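Local coordinates for alpha-amylase (Eubacterium rectale DSM 17629, PDB 6AZ5), which is the family CBM41 carbohydrate-binding module of a surface-anchored amylase and probably binds starch-type alpha-glucans, at residues 20-25 with 74-79; 68-73 with 85-90; 3-8 with 96-101; 25-30 with 54-59. All coordinates share one frame; numbering follows the deposited sequence.

The four contacts belong to one curled, all-beta module. Interactions 1, 2 and 4 meet on neighbouring strands 24-29 and 66-72, interaction 1 sharing Leu-25 with interaction 4, whereas interaction 3 joins the first and last strands of the chain, 3-10 and 99-103. Interaction 4 spans the interior between 24-29 and 49-58, and lies about 11 Å centre to centre from interaction 3 and about 12 Å from interaction 2. Interactions 1 and 3 are farthest apart, about 21 Å, on opposite sides of the chain's centre. In sequence, interaction 3 encloses the other three, so pairing of the first and last strands closes the fold, with the loop contact of interaction 1 at its surface.

Interaction 1 of 4, residues 20-25 with 74-79; sequences MGKVDL and DNTKGW
The side-chain amide of Asn-75 has the carbonyl oxygen of Lys-22 over one face, with Lys-22 O 3.1 Å from Asn-75 CG, and presents its nitrogen edge to Asp-24. ND2 of Asn-75 donates to Asp-24 OD2 at 3.2 Å nearly within the amide plane. The acceptor, in contrast, is met from above the carboxylate plane, and the two flat groups are turned 61° apart. A weak second bond runs from Asn-75 ND2 to Gly-21 O at 3.5 Å. Asn-75 CG sits between the backbone N and the carbonyl carbon (chi1 58°), which sets CG over the Lys-22 carbonyl oxygen. That same carbonyl accepts Asn-75 N on an in-plane lone pair, with N to Lys-22 O at 2.8 Å.

Alongside, the extended Lys-22 chain runs beside Asp-74, its CD 3.7 Å from Asp-74 OD1, while NZ stays out of contact with the carboxylate. Asp-74 OD1 is instead hydrogen-bonded to Thr-76 OG1 within the loop, and Thr-76 CG2 borders the lysine methylenes.

Asp-24 OD2 also forms a salt bridge with Arg-72 and a hydrogen bond with Ser-35 OG. Three polar partners, one of them cationic, make an ionised carboxylate likely, and it ties the 74-79 loop to strand 24-29.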
loop_
_atom_site.group_PDB
_atom_site.type_symbol
_atom_site.label_atom_id
_atom_site.label_comp_id
_atom_site.label_asym_id
_atom_site.label_seq_id
_atom_site.Cartn_x
_atom_site.Cartn_y
_atom_site.Cartn_z
ATOM N N MET A 20 -0.519 -9.239 -10.558
ATOM C CA MET A 20 0.767 -8.991 -9.910
ATOM C C MET A 20 1.747 -8.370 -10.892
ATOM O O MET A 20 2.051 -8.961 -11.926
ATOM C CB MET A 20 1.351 -10.281 -9.338
ATOM C CG MET A 20 2.583 -10.074 -8.467
ATOM S SD MET A 20 2.196 -9.176 -6.950
ATOM C CE MET A 20 0.887 -10.199 -6.287
ATOM N N GLY A 21 2.238 -7.178 -10.564
ATOM C CA GLY A 21 3.124 -6.444 -11.452
ATOM C C GLY A 21 2.432 -5.255 -12.091
ATOM O O GLY A 21 3.082 -4.333 -12.595
ATOM N N LYS A 22 1.103 -5.270 -12.057
ATOM C CA LYS A 22 0.316 -4.191 -12.636
ATOM C C LYS A 22 -0.285 -3.286 -11.558
ATOM O O LYS A 22 -0.592 -2.126 -11.815
ATOM C CB LYS A 22 -0.784 -4.769 -13.532
ATOM C CG LYS A 22 -0.266 -5.836 -14.490
ATOM C CD LYS A 22 -1.288 -6.239 -15.543
ATOM C CE LYS A 22 -0.719 -7.329 -16.442
ATOM N NZ LYS A 22 -1.558 -7.578 -17.641
ATOM N N VAL A 23 -0.456 -3.819 -10.353
ATOM C CA VAL A 23 -0.992 -3.025 -9.244
ATOM C C VAL A 23 0.137 -2.276 -8.547
ATOM O O VAL A 23 1.140 -2.885 -8.162
ATOM C CB VAL A 23 -1.721 -3.907 -8.210
ATOM C CG1 VAL A 23 -2.418 -3.047 -7.168
ATOM C CG2 VAL A 23 -2.711 -4.829 -8.895
ATOM N N ASP A 24 -0.004 -0.963 -8.398
ATOM C CA ASP A 24 0.978 -0.207 -7.626
ATOM C C ASP A 24 0.336 0.832 -6.710
ATOM O O ASP A 24 -0.888 0.889 -6.555
ATOM C CB ASP A 24 2.019 0.466 -8.547
ATOM C CG ASP A 24 1.422 1.518 -9.489
ATOM O OD1 ASP A 24 0.424 2.182 -9.138
ATOM O OD2 ASP A 24 1.980 1.700 -10.595
ATOM N N LEU A 25 1.194 1.626 -6.085
ATOM C CA LEU A 25 0.786 2.772 -5.299
ATOM C C LEU A 25 1.433 4.005 -5.895
ATOM O O LEU A 25 2.632 4.004 -6.166
ATOM C CB LEU A 25 1.207 2.633 -3.834
ATOM C CG LEU A 25 0.758 1.433 -3.014
ATOM C CD1 LEU A 25 1.388 1.499 -1.623
ATOM C CD2 LEU A 25 -0.772 1.374 -2.933
ATOM N N ASP A 74 -3.998 -0.905 -12.823
ATOM C CA ASP A 74 -3.345 -1.476 -13.997
ATOM C C ASP A 74 -2.367 -0.462 -14.568
ATOM O O ASP A 74 -2.726 0.340 -15.431
ATOM C CB ASP A 74 -4.385 -1.883 -15.047
ATOM C CG ASP A 74 -3.806 -2.778 -16.139
ATOM O OD1 ASP A 74 -2.567 -2.867 -16.261
ATOM O OD2 ASP A 74 -4.601 -3.392 -16.884
ATOM N N ASN A 75 -1.131 -0.498 -14.084
ATOM C CA ASN A 75 -0.164 0.534 -14.435
ATOM C C ASN A 75 0.380 0.385 -15.855
ATOM O O ASN A 75 1.150 1.225 -16.318
ATOM C CB ASN A 75 0.991 0.556 -13.429
ATOM C CG ASN A 75 1.713 -0.780 -13.321
ATOM O OD1 ASN A 75 1.540 -1.672 -14.152
ATOM N ND2 ASN A 75 2.534 -0.916 -12.285
ATOM N N THR A 76 -0.023 -0.681 -16.541
ATOM C CA THR A 76 0.305 -0.836 -17.953
ATOM C C THR A 76 -0.538 0.136 -18.778
ATOM O O THR A 76 -0.255 0.373 -19.954
ATOM C CB THR A 76 0.075 -2.280 -18.451
ATOM O OG1 THR A 76 -1.324 -2.588 -18.428
ATOM C CG2 THR A 76 0.832 -3.282 -17.581
ATOM N N LYS A 77 -1.574 0.694 -18.154
ATOM C CA LYS A 77 -2.421 1.693 -18.803
ATOM C C LYS A 77 -2.315 3.033 -18.088
ATOM O O LYS A 77 -3.146 3.912 -18.292
ATOM C CB LYS A 77 -3.884 1.241 -18.832
ATOM C CG LYS A 77 -4.097 -0.223 -19.187
ATOM C CD LYS A 77 -3.463 -0.572 -20.523
ATOM C CE LYS A 77 -3.538 -2.067 -20.798
ATOM N NZ LYS A 77 -2.557 -2.494 -21.839
ATOM N N GLY A 78 -1.289 3.186 -17.254
ATOM C CA GLY A 78 -1.130 4.396 -16.467
ATOM C C GLY A 78 -2.319 4.606 -15.546
ATOM O O GLY A 78 -2.849 3.654 -14.974
ATOM N N TRP A 79 -2.748 5.852 -15.412
ATOM C CA TRP A 79 -3.922 6.169 -14.608
ATOM C C TRP A 79 -5.196 5.637 -15.249
ATOM O O TRP A 79 -6.163 5.312 -14.556
ATOM C CB TRP A 79 -4.032 7.678 -14.401
ATOM C CG TRP A 79 -2.987 8.213 -13.481
ATOM C CD1 TRP A 79 -1.795 8.776 -13.828
ATOM C CD2 TRP A 79 -3.037 8.225 -12.051
ATOM N NE1 TRP A 79 -1.101 9.147 -12.701
ATOM C CE2 TRP A 79 -1.841 8.819 -11.596
ATOM C CE3 TRP A 79 -3.975 7.788 -11.110
ATOM C CZ2 TRP A 79 -1.559 8.987 -10.242
ATOM C CZ3 TRP A 79 -3.693 7.956 -9.769
ATOM C CH2 TRP A 79 -2.496 8.551 -9.346
#

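Interaction 2 of 4, residues 68-73 with 85-90; sequences GLKARY and TADRSF
Leu-69 and Arg-88 form the tight part of this contact, an antiparallel hydrogen-bonded pair joined by two backbone bonds, one in each direction. Arg-88 N donates to Leu-69 O at 2.9 Å, nearly along the C=O axis, whereas Leu-69 N reaches Arg-88 O at 3.1 Å from well above the carbonyl plane. The neighbouring Gly-68 and Ser-89 are the non-hydrogen-bonded pair, and Gly-68 CA makes a CA-H...O contact to Arg-88 O. On the inner face, Leu-69 CD2 lies 3.7 Å from Arg-88 CB and meets the edge of the Phe-90 ring, 4.0 Å from CD1 and in the ring plane. Leu-69 also packs on Leu-25 and Ile-7.

Toward solvent the contact thins to a bridge between side-chain ends. Lys-70 bends at chi3 (72°), placing CE beside Asp-87, and its NZ forms a salt bridge to Asp-87 OD1 at 2.6 Å, meeting that oxygen almost head-on. Arg-88 turns its guanidinium away to a salt bridge with Asp-84, with Ala-86 CB over one face near the rim.

The two strands make an angle of 128°, a strongly twisted antiparallel pair at the side of the beta-sandwich. Lys-70 touches Trp-79 and Asp-87 touches Trp-28, a cluster of aromatic and polar groups consistent with the glucan-binding surface of CBM41 modules.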
loop_
_atom_site.group_PDB
_atom_site.type_symbol
_atom_site.label_atom_id
_atom_site.label_comp_id
_atom_site.label_asym_id
_atom_site.label_seq_id
_atom_site.Cartn_x
_atom_site.Cartn_y
_atom_site.Cartn_z
ATOM N N GLY A 68 1.078 10.861 1.313
ATOM C CA GLY A 68 -0.084 10.836 0.445
ATOM C C GLY A 68 0.052 9.681 -0.524
ATOM O O GLY A 68 1.139 9.438 -1.041
ATOM N N LEU A 69 -1.039 8.961 -0.771
ATOM C CA LEU A 69 -0.982 7.845 -1.698
ATOM C C LEU A 69 -2.351 7.436 -2.227
ATOM O O LEU A 69 -3.380 7.778 -1.659
ATOM C CB LEU A 69 -0.321 6.631 -1.037
ATOM C CG LEU A 69 -1.247 5.703 -0.246
ATOM C CD1 LEU A 69 -0.537 4.410 0.088
ATOM C CD2 LEU A 69 -1.759 6.367 1.027
ATOM N N LYS A 70 -2.344 6.689 -3.325
ATOM C CA LYS A 70 -3.539 6.006 -3.798
ATOM C C LYS A 70 -3.144 4.799 -4.645
ATOM O O LYS A 70 -2.145 4.828 -5.359
ATOM C CB LYS A 70 -4.431 6.964 -4.593
ATOM C CG LYS A 70 -3.776 7.520 -5.833
ATOM C CD LYS A 70 -4.638 8.595 -6.487
ATOM C CE LYS A 70 -4.652 9.869 -5.668
ATOM N NZ LYS A 70 -5.231 11.011 -6.431
ATOM N N ALA A 71 -3.926 3.733 -4.548
ATOM C CA ALA A 71 -3.678 2.545 -5.352
ATOM C C ALA A 71 -4.010 2.796 -6.828
ATOM O O ALA A 71 -4.881 3.605 -7.137
ATOM C CB ALA A 71 -4.482 1.377 -4.817
ATOM N N ARG A 72 -3.300 2.116 -7.730
ATOM C CA ARG A 72 -3.625 2.124 -9.161
ATOM C C ARG A 72 -3.732 0.683 -9.646
ATOM O O ARG A 72 -2.898 -0.153 -9.299
ATOM C CB ARG A 72 -2.579 2.894 -9.964
ATOM C CG ARG A 72 -2.444 4.342 -9.551
ATOM C CD ARG A 72 -1.596 5.119 -10.540
ATOM N NE ARG A 72 -0.330 4.439 -10.795
ATOM C CZ ARG A 72 0.565 4.829 -11.696
ATOM N NH1 ARG A 72 0.337 5.907 -12.435
ATOM N NH2 ARG A 72 1.687 4.136 -11.859
ATOM N N TYR A 73 -4.762 0.392 -10.439
ATOM C CA TYR A 73 -5.167 -0.994 -10.690
ATOM C C TYR A 73 -4.445 -1.683 -11.847
ATOM O O TYR A 73 -4.313 -2.909 -11.863
ATOM C CB TYR A 73 -6.677 -1.058 -10.945
ATOM C CG TYR A 73 -7.525 -0.487 -9.830
ATOM C CD1 TYR A 73 -7.089 -0.513 -8.514
ATOM C CD2 TYR A 73 -8.763 0.080 -10.097
ATOM C CE1 TYR A 73 -7.862 0.013 -7.494
ATOM C CE2 TYR A 73 -9.544 0.606 -9.087
ATOM C CZ TYR A 73 -9.090 0.572 -7.787
ATOM O OH TYR A 73 -9.867 1.095 -6.779
ATOM N N THR A 85 -10.620 5.139 -5.163
ATOM C CA THR A 85 -11.713 6.115 -5.237
ATOM C C THR A 85 -11.416 7.517 -4.673
ATOM O O THR A 85 -12.241 8.415 -4.838
ATOM C CB THR A 85 -12.998 5.576 -4.536
ATOM O OG1 THR A 85 -12.717 5.272 -3.165
ATOM C CG2 THR A 85 -13.498 4.334 -5.241
ATOM N N ALA A 86 -10.253 7.716 -4.046
ATOM C CA ALA A 86 -9.861 9.045 -3.535
ATOM C C ALA A 86 -8.413 9.123 -3.030
ATOM O O ALA A 86 -7.748 8.099 -2.883
ATOM C CB ALA A 86 -10.799 9.491 -2.411
ATOM N N ASP A 87 -7.939 10.347 -2.777
ATOM C CA ASP A 87 -6.665 10.588 -2.093
ATOM C C ASP A 87 -6.646 9.932 -0.718
ATOM O O ASP A 87 -7.552 10.150 0.089
ATOM C CB ASP A 87 -6.409 12.091 -1.907
ATOM C CG ASP A 87 -5.734 12.738 -3.102
ATOM O OD1 ASP A 87 -5.898 12.229 -4.231
ATOM O OD2 ASP A 87 -5.040 13.769 -2.905
ATOM N N ARG A 88 -5.603 9.164 -0.433
ATOM C CA ARG A 88 -5.462 8.571 0.891
ATOM C C ARG A 88 -4.230 9.115 1.598
ATOM O O ARG A 88 -3.446 9.864 1.014
ATOM C CB ARG A 88 -5.381 7.047 0.802
ATOM C CG ARG A 88 -6.479 6.407 -0.015
ATOM C CD ARG A 88 -7.862 6.879 0.412
ATOM N NE ARG A 88 -8.908 6.192 -0.345
ATOM C CZ ARG A 88 -10.201 6.502 -0.300
ATOM N NH1 ARG A 88 -10.629 7.495 0.471
ATOM N NH2 ARG A 88 -11.068 5.812 -1.030
ATOM N N SER A 89 -4.064 8.744 2.863
ATOM C CA SER A 89 -2.887 9.154 3.616
ATOM C C SER A 89 -2.706 8.345 4.892
ATOM O O SER A 89 -3.652 7.742 5.404
ATOM C CB SER A 89 -2.955 10.644 3.968
ATOM O OG SER A 89 -3.982 10.896 4.906
ATOM N N PHE A 90 -1.477 8.344 5.393
ATOM C CA PHE A 90 -1.162 7.774 6.696
ATOM C C PHE A 90 0.104 8.422 7.216
ATOM O O PHE A 90 0.765 9.177 6.505
ATOM C CB PHE A 90 -0.996 6.251 6.633
ATOM C CG PHE A 90 0.200 5.786 5.842
ATOM C CD1 PHE A 90 0.109 5.592 4.472
ATOM C CD2 PHE A 90 1.404 5.504 6.472
ATOM C CE1 PHE A 90 1.205 5.148 3.736
ATOM C CE2 PHE A 90 2.508 5.060 5.744
ATOM C CZ PHE A 90 2.407 4.884 4.371
#

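Interaction 3 of 4, residues 3-8 with 96-101; sequences HTFTIY and ENEVLY
A parallel ladder between the first and last strands of the beta-sandwich pairs Thr-6 with Val-99, Ile-7 with Leu-100 and Tyr-8 with Tyr-101. Three backbone bonds stitch it, from Thr-6 N to Glu-98 O, from Leu-100 N to Thr-6 O and, at 2.8 Å, from Tyr-8 N to Leu-100 O.

On the outer face, Tyr-8 and Tyr-101 lie side by side and point the same way, their rings in an offset edge-to-face pair, the edge of Tyr-8 toward the face of Tyr-101, with planes at 66°. Tyr-8 CD2 comes 3.4 Å from Tyr-101 CE1, and Tyr-8 CE2 also packs on Val-99 CG1 at 3.6 Å. On the inner face, Leu-100 touches Ile-7 through CB and the Phe-5 ring through CD2.

Before the ladder begins, His-3 NE2 donates to Glu-98 OE1 at 2.7 Å, with ring and carboxylate planes 40° apart. Glu-98 CG is anti to the backbone N (chi1 -180°) and the chain beyond is extended, carrying the carboxylate past Phe-5 CB.

Gly-94 N also binds OE1, while OE2 takes Ser-93 N and His-110 NE2. Such a buried carboxylate, gripped by four donors, is probably anionic and would hold the proton of His-3 on NE2.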
loop_
_atom_site.group_PDB
_atom_site.type_symbol
_atom_site.label_atom_id
_atom_site.label_comp_id
_atom_site.label_asym_id
_atom_site.label_seq_id
_atom_site.Cartn_x
_atom_site.Cartn_y
_atom_site.Cartn_z
ATOM N N HIS A 3 14.406 3.839 7.393
ATOM C CA HIS A 3 13.303 3.101 7.986
ATOM C C HIS A 3 12.474 2.402 6.911
ATOM O O HIS A 3 12.033 3.029 5.945
ATOM C CB HIS A 3 12.415 4.032 8.809
ATOM C CG HIS A 3 11.136 3.398 9.248
ATOM N ND1 HIS A 3 11.090 2.402 10.204
ATOM C CD2 HIS A 3 9.861 3.588 8.842
ATOM C CE1 HIS A 3 9.838 2.021 10.374
ATOM N NE2 HIS A 3 9.070 2.724 9.568
ATOM N N THR A 4 12.257 1.104 7.085
ATOM C CA THR A 4 11.456 0.326 6.143
ATOM C C THR A 4 10.141 -0.124 6.780
ATOM O O THR A 4 10.126 -0.640 7.896
ATOM C CB THR A 4 12.224 -0.912 5.639
ATOM O OG1 THR A 4 13.348 -0.493 4.858
ATOM C CG2 THR A 4 11.331 -1.783 4.771
ATOM N N PHE A 5 9.033 0.084 6.075
ATOM C CA PHE A 5 7.755 -0.443 6.520
ATOM C C PHE A 5 7.137 -1.316 5.436
ATOM O O PHE A 5 7.503 -1.231 4.271
ATOM C CB PHE A 5 6.794 0.684 6.912
ATOM C CG PHE A 5 6.489 1.651 5.800
ATOM C CD1 PHE A 5 7.285 2.769 5.594
ATOM C CD2 PHE A 5 5.389 1.457 4.976
ATOM C CE1 PHE A 5 7.001 3.668 4.578
ATOM C CE2 PHE A 5 5.101 2.351 3.955
ATOM C CZ PHE A 5 5.907 3.458 3.757
ATOM N N THR A 6 6.210 -2.168 5.845
ATOM C CA THR A 6 5.477 -3.014 4.924
ATOM C C THR A 6 4.086 -2.432 4.732
ATOM O O THR A 6 3.489 -1.915 5.677
ATOM C CB THR A 6 5.378 -4.460 5.449
ATOM O OG1 THR A 6 6.695 -4.982 5.657
ATOM C CG2 THR A 6 4.641 -5.345 4.468
ATOM N N ILE A 7 3.570 -2.491 3.514
ATOM C CA ILE A 7 2.193 -2.085 3.296
ATOM C C ILE A 7 1.430 -3.150 2.512
ATOM O O ILE A 7 1.842 -3.575 1.428
ATOM C CB ILE A 7 2.111 -0.700 2.596
ATOM C CG1 ILE A 7 0.675 -0.394 2.184
ATOM C CG2 ILE A 7 3.037 -0.627 1.400
ATOM C CD1 ILE A 7 0.430 1.087 1.965
ATOM N N TYR A 8 0.331 -3.602 3.110
ATOM C CA TYR A 8 -0.579 -4.558 2.492
ATOM C C TYR A 8 -1.732 -3.830 1.821
ATOM O O TYR A 8 -2.217 -2.825 2.342
ATOM C CB TYR A 8 -1.148 -5.530 3.524
ATOM C CG TYR A 8 -0.136 -6.356 4.282
ATOM C CD1 TYR A 8 1.037 -6.787 3.686
ATOM C CD2 TYR A 8 -0.370 -6.717 5.602
ATOM C CE1 TYR A 8 1.953 -7.556 4.388
ATOM C CE2 TYR A 8 0.539 -7.478 6.311
ATOM C CZ TYR A 8 1.700 -7.891 5.702
ATOM O OH TYR A 8 2.604 -8.649 6.407
ATOM N N GLU A 96 8.936 -0.862 14.966
ATOM C CA GLU A 96 9.913 -1.907 14.663
ATOM C C GLU A 96 9.551 -2.677 13.396
ATOM O O GLU A 96 10.317 -2.701 12.430
ATOM C CB GLU A 96 10.040 -2.870 15.850
ATOM C CG GLU A 96 10.924 -4.102 15.615
ATOM C CD GLU A 96 12.273 -3.792 14.981
ATOM O OE1 GLU A 96 12.804 -2.674 15.172
ATOM O OE2 GLU A 96 12.810 -4.687 14.291
ATOM N N ASN A 97 8.384 -3.306 13.409
ATOM C CA ASN A 97 7.860 -3.955 12.219
ATOM C C ASN A 97 6.607 -3.217 11.759
ATOM O O ASN A 97 5.495 -3.746 11.835
ATOM C CB ASN A 97 7.559 -5.431 12.493
ATOM C CG ASN A 97 7.004 -6.154 11.273
ATOM O OD1 ASN A 97 7.350 -5.837 10.132
ATOM N ND2 ASN A 97 6.125 -7.125 11.511
ATOM N N GLU A 98 6.790 -1.981 11.299
ATOM C CA GLU A 98 5.655 -1.168 10.886
ATOM C C GLU A 98 4.924 -1.791 9.700
ATOM O O GLU A 98 5.508 -2.053 8.649
ATOM C CB GLU A 98 6.088 0.257 10.537
ATOM C CG GLU A 98 4.908 1.120 10.111
ATOM C CD GLU A 98 5.235 2.593 10.024
ATOM O OE1 GLU A 98 6.426 2.963 10.076
ATOM O OE2 GLU A 98 4.286 3.387 9.898
ATOM N N VAL A 99 3.637 -2.027 9.894
ATOM C CA VAL A 99 2.791 -2.579 8.855
ATOM C C VAL A 99 1.589 -1.673 8.640
ATOM O O VAL A 99 0.938 -1.264 9.597
ATOM C CB VAL A 99 2.326 -3.998 9.218
ATOM C CG1 VAL A 99 1.284 -4.491 8.232
ATOM C CG2 VAL A 99 3.519 -4.934 9.246
ATOM N N LEU A 100 1.315 -1.340 7.382
ATOM C CA LEU A 100 0.106 -0.603 7.036
ATOM C C LEU A 100 -0.895 -1.508 6.317
ATOM O O LEU A 100 -0.523 -2.315 5.459
ATOM C CB LEU A 100 0.439 0.618 6.179
ATOM C CG LEU A 100 0.838 1.903 6.920
ATOM C CD1 LEU A 100 -0.210 2.290 7.946
ATOM C CD2 LEU A 100 2.214 1.789 7.574
ATOM N N TYR A 101 -2.163 -1.383 6.697
ATOM C CA TYR A 101 -3.239 -2.115 6.048
ATOM C C TYR A 101 -4.091 -1.171 5.220
ATOM O O TYR A 101 -4.821 -0.332 5.749
ATOM C CB TYR A 101 -4.101 -2.840 7.070
ATOM C CG TYR A 101 -3.354 -3.896 7.839
ATOM C CD1 TYR A 101 -3.281 -5.202 7.375
ATOM C CD2 TYR A 101 -2.707 -3.583 9.021
ATOM C CE1 TYR A 101 -2.588 -6.168 8.079
ATOM C CE2 TYR A 101 -2.017 -4.537 9.729
ATOM C CZ TYR A 101 -1.958 -5.825 9.258
ATOM O OH TYR A 101 -1.264 -6.769 9.975
#

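Interaction 4 of 4, residues 25-30 with 54-59; sequences LWMWNA and QTITVA
In the hydrophobic interior of the CBM41 beta-sandwich, Leu-25 and Met-27 of one layer face Gln-54 and Ile-56 of the other. Strands 24-29 and 49-58 run nearly parallel here, at 17°, but their axes stay 11.7 Å apart, so they meet through side chains and share no direct hydrogen bond. Residues alternate along each strand. Leu-25 and Met-27 point inward, while Trp-26 and Trp-28 lie on the outer face of their layer, an aromatic face consistent with the glucan-binding surface of the family.

Met-27 and Ile-56 reach toward each other tip to tip, with Met-27 SD 3.5 Å from Ile-56 CD1. The thioether chain is straight through chi2 and bends at chi3 (78°), which swings CE so that it too lies near that methyl, 4.0 Å away. The Leu-25 side chain crosses that of Gln-54, its CD1 3.7 Å from Gln-54 NE2 and in looser contact with Ile-56 CD1. Gln-54 NE2, against these apolar groups, is satisfied by a hydrogen bond to Tyr-36 O on strand 35-44, which pairs with both 24-29 and 49-58. Phe-38 of that strand packs on Leu-25 as well.

Beyond the end of strand 24-29 the chain comes closer to strand 49-58, and Val-58 CG1 lies 3.9 Å from Ala-30 O. One water finishes the contact there, donating to Ala-30 O at 2.9 Å and accepting from Ala-59 N at 2.9 Å.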
loop_
_atom_site.group_PDB
_atom_site.type_symbol
_atom_site.label_atom_id
_atom_site.label_comp_id
_atom_site.label_asym_id
_atom_site.label_seq_id
_atom_site.Cartn_x
_atom_site.Cartn_y
_atom_site.Cartn_z
ATOM N N LEU A 25 1.194 1.626 -6.085
ATOM C CA LEU A 25 0.786 2.772 -5.299
ATOM C C LEU A 25 1.433 4.005 -5.895
ATOM O O LEU A 25 2.632 4.004 -6.166
ATOM C CB LEU A 25 1.207 2.633 -3.834
ATOM C CG LEU A 25 0.758 1.433 -3.014
ATOM C CD1 LEU A 25 1.388 1.499 -1.623
ATOM C CD2 LEU A 25 -0.772 1.374 -2.933
ATOM N N TRP A 26 0.644 5.050 -6.103
ATOM C CA TRP A 26 1.197 6.349 -6.443
ATOM C C TRP A 26 1.364 7.136 -5.150
ATOM O O TRP A 26 0.387 7.424 -4.467
ATOM C CB TRP A 26 0.295 7.095 -7.420
ATOM C CG TRP A 26 0.952 8.284 -8.020
ATOM C CD1 TRP A 26 0.842 9.579 -7.609
ATOM C CD2 TRP A 26 1.839 8.291 -9.144
ATOM N NE1 TRP A 26 1.600 10.395 -8.413
ATOM C CE2 TRP A 26 2.222 9.626 -9.365
ATOM C CE3 TRP A 26 2.344 7.295 -9.989
ATOM C CZ2 TRP A 26 3.090 9.994 -10.391
ATOM C CZ3 TRP A 26 3.198 7.661 -11.009
ATOM C CH2 TRP A 26 3.564 8.999 -11.200
ATOM N N MET A 27 2.599 7.472 -4.801
ATOM C CA MET A 27 2.847 8.075 -3.497
ATOM C C MET A 27 3.569 9.406 -3.607
ATOM O O MET A 27 4.304 9.644 -4.567
ATOM C CB MET A 27 3.646 7.107 -2.620
ATOM C CG MET A 27 3.100 5.694 -2.618
ATOM S SD MET A 27 4.059 4.575 -1.572
ATOM C CE MET A 27 3.464 5.040 0.054
ATOM N N TRP A 28 3.336 10.276 -2.627
ATOM C CA TRP A 28 4.001 11.575 -2.569
ATOM C C TRP A 28 4.217 12.040 -1.124
ATOM O O TRP A 28 3.634 11.482 -0.195
ATOM C CB TRP A 28 3.205 12.617 -3.353
ATOM C CG TRP A 28 1.828 12.900 -2.822
ATOM C CD1 TRP A 28 1.471 13.926 -2.004
ATOM C CD2 TRP A 28 0.622 12.167 -3.093
ATOM N NE1 TRP A 28 0.126 13.877 -1.740
ATOM C CE2 TRP A 28 -0.419 12.811 -2.398
ATOM C CE3 TRP A 28 0.328 11.031 -3.850
ATOM C CZ2 TRP A 28 -1.735 12.350 -2.430
ATOM C CZ3 TRP A 28 -0.979 10.580 -3.888
ATOM C CH2 TRP A 28 -1.995 11.235 -3.178
ATOM N N ASN A 29 5.069 13.049 -0.956
ATOM C CA ASN A 29 5.544 13.530 0.353
ATOM C C ASN A 29 6.399 12.521 1.115
ATOM O O ASN A 29 6.451 11.344 0.769
ATOM C CB ASN A 29 4.377 13.968 1.243
ATOM C CG ASN A 29 3.557 15.071 0.618
ATOM O OD1 ASN A 29 2.328 15.015 0.617
ATOM N ND2 ASN A 29 4.232 16.076 0.061
ATOM N N ALA A 30 7.078 13.019 2.147
ATOM C CA ALA A 30 7.973 12.231 2.992
ATOM C C ALA A 30 9.086 11.579 2.181
ATOM O O ALA A 30 9.539 10.480 2.503
ATOM C CB ALA A 30 7.188 11.173 3.773
ATOM N N GLN A 54 4.257 -5.110 -0.247
ATOM C CA GLN A 54 5.559 -4.597 -0.643
ATOM C C GLN A 54 6.193 -3.888 0.545
ATOM O O GLN A 54 5.504 -3.519 1.496
ATOM C CB GLN A 54 5.442 -3.650 -1.830
ATOM C CG GLN A 54 4.666 -2.380 -1.545
ATOM C CD GLN A 54 4.694 -1.418 -2.720
ATOM O OE1 GLN A 54 5.761 -1.040 -3.204
ATOM N NE2 GLN A 54 3.517 -1.037 -3.198
ATOM N N THR A 55 7.508 -3.717 0.502
ATOM C CA THR A 55 8.187 -2.946 1.530
ATOM C C THR A 55 8.651 -1.624 0.941
ATOM O O THR A 55 8.956 -1.530 -0.244
ATOM C CB THR A 55 9.388 -3.695 2.116
ATOM O OG1 THR A 55 10.303 -4.009 1.062
ATOM C CG2 THR A 55 8.940 -4.980 2.794
ATOM N N ILE A 56 8.687 -0.595 1.769
ATOM C CA ILE A 56 9.021 0.726 1.282
ATOM C C ILE A 56 9.968 1.394 2.268
ATOM O O ILE A 56 9.755 1.352 3.477
ATOM C CB ILE A 56 7.748 1.566 1.058
ATOM C CG1 ILE A 56 7.022 1.063 -0.198
ATOM C CG2 ILE A 56 8.091 3.026 0.914
ATOM C CD1 ILE A 56 5.674 1.692 -0.445
ATOM N N THR A 57 11.038 1.971 1.740
ATOM C CA THR A 57 12.082 2.551 2.565
ATOM C C THR A 57 12.018 4.067 2.504
ATOM O O THR A 57 11.987 4.646 1.418
ATOM C CB THR A 57 13.479 2.080 2.110
ATOM O OG1 THR A 57 13.553 0.653 2.194
ATOM C CG2 THR A 57 14.566 2.696 2.975
ATOM N N VAL A 58 11.981 4.700 3.673
ATOM C CA VAL A 58 12.097 6.150 3.766
ATOM C C VAL A 58 13.303 6.529 4.625
ATOM O O VAL A 58 13.794 5.720 5.412
ATOM C CB VAL A 58 10.824 6.790 4.356
ATOM C CG1 VAL A 58 9.672 6.673 3.379
ATOM C CG2 VAL A 58 10.470 6.150 5.687
ATOM N N ALA A 59 13.790 7.755 4.453
ATOM C CA ALA A 59 14.842 8.281 5.313
ATOM C C ALA A 59 14.339 8.330 6.750
ATOM O O ALA A 59 13.140 8.516 6.985
ATOM C CB ALA A 59 15.274 9.661 4.851
HETATM O O HOH W 1 12.163 9.231 2.538
#